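Long-range contact in Esterase/lipase (Lactobacillus rhamnosus, PDB 4N5H), which probably hydrolyses carboxylic ester bonds, and may also transfer acyl groups, as a serine esterase of the alpha/beta-hydrolase fold: residues N176-V180 and T300-S305. The protein carries 1 engineered substitution. Residues are numbered along the deposited sequence.
Sequences NFTLV and TFDALS
Apolar packing of a helix against the start of a central parallel strand forms this contact, in the helix-flanked sheet of an alpha/beta-hydrolase. T178 has helix-like backbone angles (-71/-37) just before the chain extends at L179 (-154/145), and both residues direct their CA-to-CB bonds toward the helical segment 300-305. The nearest CA pairs are L179–F301 (6.1 Å) and T178–S305 (6.7 Å). L179, in a tp rotamer, brings CD2 within 3.7 Å of T300 CG2 and 4.1 Å of F301 CB, while its CD1 lies 3.9 Å from L304 CD1. T178 CG2 approaches L304 CB at 3.9 Å and S305 OG at 3.7 Å; its CB meets the F301 ring edge at CE1, 3.9 Å away. No hydrogen bond joins the segments: S305 OG bonds back to F301 O (3.0 Å), and T178 OG1 bonds to V140 N. Strand 179-183 runs parallel to its neighbours 140-145 and 235-240, and helix 288-311 packs across all three, F301 touching L141 and T300 touching M236, whereas F177 and V180 contact helix 147-158.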
ATOM      1  N   ASN A 176       5.022   2.984 -39.679  1.00 18.47           N
ATOM      2  CA  ASN A 176       4.343   1.764 -40.136  1.00 19.65           C
ATOM      3  C   ASN A 176       4.453   0.765 -38.981  1.00 16.91           C
ATOM      4  O   ASN A 176       5.297   0.931 -38.108  1.00 17.40           O
ATOM      5  CB  ASN A 176       5.104   1.141 -41.319  1.00 27.94           C
ATOM      6  CG  ASN A 176       5.309   2.102 -42.531  1.00 34.32           C
ATOM      7  OD1 ASN A 176       4.353   2.612 -43.112  1.00 34.17           O
ATOM      8  ND2 ASN A 176       6.605   2.317 -42.919  1.00 37.34           N
ATOM      9  N   PHE A 177       3.726  -0.318 -39.056  1.00 14.32           N
ATOM     10  CA  PHE A 177       3.822  -1.436 -38.107  1.00 14.52           C
ATOM     11  C   PHE A 177       4.708  -2.526 -38.678  1.00 14.74           C
ATOM     12  O   PHE A 177       4.471  -2.996 -39.843  1.00 15.28           O
ATOM     13  CB  PHE A 177       2.444  -1.997 -37.800  1.00 15.51           C
ATOM     14  CG  PHE A 177       1.452  -0.952 -37.407  1.00 15.74           C
ATOM     15  CD1 PHE A 177       0.275  -0.793 -38.087  1.00 15.93           C
ATOM     16  CD2 PHE A 177       1.751  -0.113 -36.349  1.00 15.89           C
ATOM     17  CE1 PHE A 177      -0.631   0.222 -37.720  1.00 19.22           C
ATOM     18  CE2 PHE A 177       0.837   0.854 -35.962  1.00 16.76           C
ATOM     19  CZ  PHE A 177      -0.330   1.054 -36.661  1.00 17.19           C
ATOM     20  N   THR A 178       5.743  -2.885 -37.946  1.00 14.64           N
ATOM     21  CA  THR A 178       6.642  -3.959 -38.294  1.00 15.22           C
ATOM     22  C   THR A 178       5.990  -5.352 -38.149  1.00 15.09           C
ATOM     23  O   THR A 178       6.192  -6.257 -38.974  1.00 15.45           O
ATOM     24  CB  THR A 178       7.915  -3.857 -37.419  1.00 16.54           C
ATOM     25  OG1 THR A 178       8.442  -2.553 -37.560  1.00 16.69           O
ATOM     26  CG2 THR A 178       8.968  -4.878 -37.818  1.00 18.76           C
ATOM     27  N   LEU A 179       5.160  -5.498 -37.125  1.00 13.60           N
ATOM     28  CA  LEU A 179       4.490  -6.720 -36.814  1.00 12.78           C
ATOM     29  C   LEU A 179       3.205  -6.331 -36.066  1.00 12.20           C
ATOM     30  O   LEU A 179       3.257  -5.380 -35.279  1.00 12.47           O
ATOM     31  CB  LEU A 179       5.353  -7.549 -35.867  1.00 13.30           C
ATOM     32  CG  LEU A 179       4.754  -8.865 -35.339  1.00 15.17           C
ATOM     33  CD1 LEU A 179       4.306  -9.887 -36.416  1.00 16.56           C
ATOM     34  CD2 LEU A 179       5.784  -9.574 -34.404  1.00 15.70           C
ATOM     35  N   VAL A 180       2.151  -7.063 -36.270  1.00 12.24           N
ATOM     36  CA  VAL A 180       0.914  -6.906 -35.542  1.00 11.72           C
ATOM     37  C   VAL A 180       0.628  -8.238 -34.848  1.00 12.92           C
ATOM     38  O   VAL A 180       0.347  -9.273 -35.460  1.00 13.42           O
ATOM     39  CB  VAL A 180      -0.228  -6.522 -36.420  1.00 13.19           C
ATOM     40  CG1 VAL A 180      -1.461  -6.310 -35.618  1.00 13.31           C
ATOM     41  CG2 VAL A 180       0.048  -5.263 -37.202  1.00 14.59           C
ATOM     42  N   THR A 300      10.174 -12.440 -32.627  1.00 12.87           N
ATOM     43  CA  THR A 300       9.640 -12.370 -33.949  1.00 13.15           C
ATOM     44  C   THR A 300       9.777 -10.932 -34.432  1.00 14.55           C
ATOM     45  O   THR A 300      10.194 -10.665 -35.612  1.00 14.80           O
ATOM     46  CB  THR A 300       8.195 -12.830 -33.939  1.00 13.02           C
ATOM     47  OG1 THR A 300       8.157 -14.171 -33.464  1.00 14.21           O
ATOM     48  CG2 THR A 300       7.520 -12.744 -35.331  1.00 15.34           C
ATOM     49  N   PHE A 301       9.392  -9.999 -33.560  1.00 14.27           N
ATOM     50  CA  PHE A 301       9.490  -8.554 -33.857  1.00 13.47           C
ATOM     51  C   PHE A 301      10.926  -8.185 -34.204  1.00 14.27           C
ATOM     52  O   PHE A 301      11.186  -7.492 -35.169  1.00 14.22           O
ATOM     53  CB  PHE A 301       8.973  -7.771 -32.617  1.00 13.51           C
ATOM     54  CG  PHE A 301       9.166  -6.289 -32.638  1.00 14.01           C
ATOM     55  CD1 PHE A 301       8.997  -5.550 -33.786  1.00 13.50           C
ATOM     56  CD2 PHE A 301       9.369  -5.603 -31.438  1.00 13.10           C
ATOM     57  CE1 PHE A 301       9.089  -4.179 -33.736  1.00 13.38           C
ATOM     58  CE2 PHE A 301       9.458  -4.195 -31.384  1.00 13.50           C
ATOM     59  CZ  PHE A 301       9.359  -3.494 -32.560  1.00 13.26           C
ATOM     60  N   ASP A 302      11.828  -8.618 -33.385  1.00 13.47           N
ATOM     61  CA  ASP A 302      13.262  -8.297 -33.565  1.00 14.94           C
ATOM     62  C   ASP A 302      13.746  -8.897 -34.891  1.00 16.02           C
ATOM     63  O   ASP A 302      14.531  -8.229 -35.588  1.00 17.43           O
ATOM     64  CB  ASP A 302      14.116  -8.932 -32.480  1.00 17.13           C
ATOM     65  CG  ASP A 302      13.952  -8.284 -31.098  1.00 20.38           C
ATOM     66  OD1 ASP A 302      13.361  -7.185 -30.981  1.00 17.15           O
ATOM     67  OD2 ASP A 302      14.583  -8.820 -30.183  1.00 19.21           O
ATOM     68  N   ALA A 303      13.322 -10.090 -35.220  1.00 17.21           N
ATOM     69  CA  ALA A 303      13.780 -10.704 -36.480  1.00 17.42           C
ATOM     70  C   ALA A 303      13.288  -9.914 -37.713  1.00 16.39           C
ATOM     71  O   ALA A 303      14.044  -9.659 -38.637  1.00 16.84           O
ATOM     72  CB  ALA A 303      13.371 -12.127 -36.550  1.00 17.31           C
ATOM     73  N   LEU A 304      12.018  -9.462 -37.683  1.00 15.39           N
ATOM     74  CA  LEU A 304      11.410  -8.686 -38.716  1.00 16.36           C
ATOM     75  C   LEU A 304      12.102  -7.338 -38.777  1.00 15.65           C
ATOM     76  O   LEU A 304      12.282  -6.821 -39.902  1.00 18.62           O
ATOM     77  CB  LEU A 304       9.957  -8.564 -38.580  1.00 15.31           C
ATOM     78  CG  LEU A 304       9.175  -9.814 -38.796  1.00 16.10           C
ATOM     79  CD1 LEU A 304       7.750  -9.783 -38.239  1.00 18.28           C
ATOM     80  CD2 LEU A 304       9.120 -10.134 -40.301  1.00 18.69           C
ATOM     81  N   SER A 305      12.494  -6.761 -37.612  1.00 15.40           N
ATOM     82  CA  SER A 305      13.149  -5.461 -37.557  1.00 15.47           C
ATOM     83  C   SER A 305      14.544  -5.552 -38.224  1.00 19.43           C
ATOM     84  O   SER A 305      14.945  -4.616 -38.900  1.00 20.78           O
ATOM     85  CB  SER A 305      13.306  -4.978 -36.142  1.00 17.25           C
ATOM     86  OG  SER A 305      11.994  -4.679 -35.624  1.00 17.85           O
TER